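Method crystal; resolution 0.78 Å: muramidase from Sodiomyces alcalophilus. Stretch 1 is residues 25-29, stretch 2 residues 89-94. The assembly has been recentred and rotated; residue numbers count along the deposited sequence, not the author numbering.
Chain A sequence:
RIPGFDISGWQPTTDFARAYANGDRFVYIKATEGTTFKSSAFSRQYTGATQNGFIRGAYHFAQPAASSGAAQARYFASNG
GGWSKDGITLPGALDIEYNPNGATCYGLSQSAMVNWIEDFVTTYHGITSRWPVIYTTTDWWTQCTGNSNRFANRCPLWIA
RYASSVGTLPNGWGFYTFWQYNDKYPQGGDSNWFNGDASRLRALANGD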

# COMPACT_ATOMS: atom_id res chain seq x y z
N ARG A 25 -12.99 7.76 -4.08
CA ARG A 25 -12.75 7.37 -5.46
C ARG A 25 -11.73 6.24 -5.62
O ARG A 25 -11.64 5.66 -6.70
CB ARG A 25 -12.33 8.58 -6.31
CG ARG A 25 -13.44 9.63 -6.43
CD ARG A 25 -14.56 9.16 -7.35
NE ARG A 25 -15.65 10.14 -7.46
CZ ARG A 25 -16.74 10.16 -6.71
NH1 ARG A 25 -16.90 9.32 -5.69
NH2 ARG A 25 -17.69 11.04 -7.00
N PHE A 26 -10.97 5.95 -4.56
CA PHE A 26 -10.02 4.84 -4.62
C PHE A 26 -10.06 4.10 -3.29
O PHE A 26 -10.42 4.65 -2.25
CB PHE A 26 -8.60 5.31 -4.97
CG PHE A 26 -7.96 6.15 -3.90
CD1 PHE A 26 -7.22 5.56 -2.88
CD2 PHE A 26 -8.14 7.55 -3.88
CE1 PHE A 26 -6.69 6.34 -1.85
CE2 PHE A 26 -7.62 8.31 -2.86
CZ PHE A 26 -6.89 7.72 -1.86
N VAL A 27 -9.62 2.84 -3.37
CA VAL A 27 -9.54 2.00 -2.17
C VAL A 27 -8.35 1.05 -2.35
O VAL A 27 -8.15 0.49 -3.41
CB VAL A 27 -10.87 1.27 -1.93
CG1 VAL A 27 -11.24 0.33 -3.07
CG2 VAL A 27 -10.86 0.52 -0.58
N TYR A 28 -7.62 0.86 -1.24
CA TYR A 28 -6.62 -0.21 -1.12
C TYR A 28 -7.17 -1.29 -0.20
O TYR A 28 -7.80 -1.01 0.82
CB TYR A 28 -5.28 0.31 -0.58
CG TYR A 28 -4.28 0.69 -1.65
CD1 TYR A 28 -3.65 -0.30 -2.38
CD2 TYR A 28 -3.95 2.01 -1.91
CE1 TYR A 28 -2.71 -0.00 -3.37
CE2 TYR A 28 -3.00 2.33 -2.89
CZ TYR A 28 -2.39 1.32 -3.62
OH TYR A 28 -1.49 1.69 -4.58
N ILE A 29 -6.89 -2.54 -0.57
CA ILE A 29 -7.52 -3.71 0.05
C ILE A 29 -6.43 -4.71 0.40
O ILE A 29 -5.62 -5.09 -0.45
CB ILE A 29 -8.53 -4.34 -0.92
CG1 ILE A 29 -9.61 -3.32 -1.30
CG2 ILE A 29 -9.16 -5.59 -0.30
CD1 ILE A 29 -10.48 -3.75 -2.48
N THR A 89 -6.74 0.03 -11.88
CA THR A 89 -5.95 -0.82 -11.00
C THR A 89 -4.72 -0.06 -10.56
O THR A 89 -3.84 0.29 -11.36
CB THR A 89 -5.55 -2.14 -11.68
OG1 THR A 89 -6.69 -2.75 -12.29
CG2 THR A 89 -5.01 -3.10 -10.64
N LEU A 90 -4.64 0.23 -9.26
CA LEU A 90 -3.45 0.85 -8.71
C LEU A 90 -2.33 -0.18 -8.64
O LEU A 90 -2.57 -1.39 -8.46
CB LEU A 90 -3.74 1.38 -7.30
CG LEU A 90 -4.75 2.54 -7.27
CD1 LEU A 90 -5.19 2.83 -5.85
CD2 LEU A 90 -4.20 3.77 -7.95
N PRO A 91 -1.07 0.26 -8.72
CA PRO A 91 0.02 -0.65 -8.41
C PRO A 91 -0.14 -1.15 -6.97
O PRO A 91 -0.58 -0.42 -6.08
CB PRO A 91 1.27 0.23 -8.57
CG PRO A 91 0.75 1.63 -8.25
CD PRO A 91 -0.63 1.67 -8.85
N GLY A 92 0.25 -2.40 -6.74
CA GLY A 92 0.18 -2.95 -5.40
C GLY A 92 1.07 -2.15 -4.44
O GLY A 92 2.09 -1.57 -4.84
N ALA A 93 0.68 -2.19 -3.17
CA ALA A 93 1.43 -1.51 -2.12
C ALA A 93 2.08 -2.50 -1.18
O ALA A 93 1.48 -3.50 -0.74
CB ALA A 93 0.52 -0.58 -1.32
N LEU A 94 3.34 -2.20 -0.83
CA LEU A 94 4.10 -2.90 0.19
C LEU A 94 3.88 -2.16 1.52
O LEU A 94 4.33 -1.02 1.68
CB LEU A 94 5.58 -2.88 -0.17
CG LEU A 94 6.50 -3.51 0.88
CD1 LEU A 94 6.21 -5.00 1.05
CD2 LEU A 94 7.95 -3.29 0.50

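The two stretches come from distant parts of one chain, with at least 62 positions separating any residues that touch, and they meet mainly through side chains. The backbones run in broadly the same direction: the vector from CA of Phe26 to CA of Tyr28 lies 31° from the vector between CA of Leu90 and CA of Ala93. The closest pair of CA atoms, CA of Tyr28 and CA of Ala93, is 8.2 Å apart, well beyond the spacing of directly paired strands, and no backbone-to-backbone hydrogen bond links them. Side chains therefore have to bridge the gap. Together the stretches bury 228 Å² against each other, and most of it is accounted for by Tyr28, with 91 Å² covered, and Leu90, with 66 Å².

Tyr28 is the organising residue. Its CA-to-CB bond points sideways relative to the second stretch, yet the side chain extends so that its far end comes much nearer. Chi1 is -94°, between the usual wells, and chi2 is -72°. The reach ends in the one hydrogen bond of the contact: OH of Tyr28 donates to the backbone O of Pro91 at 2.7 Å. This acceptor lies at the edge of the ring, near its plane, a favourable position because the phenolic O-H bond itself tends to stay close to that plane. The pairing also satisfies a polar group at the end of an otherwise largely apolar, buried side chain, and because the acceptor belongs to the main chain, it ties the tyrosine directly to the backbone of the second stretch.

Leu90 supplies the packing that complements this bond. Its CA-to-CB bond points toward the first stretch, and chi1 of -66° (m) with chi2 of 169° (t) places CD1 over one face of the tyrosine ring. CD1 of Leu90 lies 4.1 Å from the centroid of the Tyr28 ring, 28° off the ring normal, which supports a CH-pi interaction: a weakly polarised methyl set against the pi cloud. The same methyl is 3.7 Å from CE2 of Tyr28, so dispersion contributes as well. Nearer the backbone of Leu90, its CB sits 3.5 Å from OH of Tyr28, so the leucine follows the tyrosine from ring to hydroxyl. Leu90 also extends the apolar surface to Phe26, whose CA-to-CB bond points toward the second stretch; CB of Phe26 and CD1 of Leu90 are 4.3 Å apart. By contrast, the CA-to-CB bond of the intervening Val27 points away, in keeping with the alternation of side chains along a strand.

Ala93 adds a third contact to the ring. Its CA-to-CB bond points toward the first stretch, and its CB approaches CE1 of Tyr28 to 3.9 Å, an apolar contact made obliquely to the ring. Three contacts of the second stretch thus surround part of Tyr28: a methyl over one face, a carbonyl at the edge bonded to its hydroxyl, and a small side chain packed beside CE1.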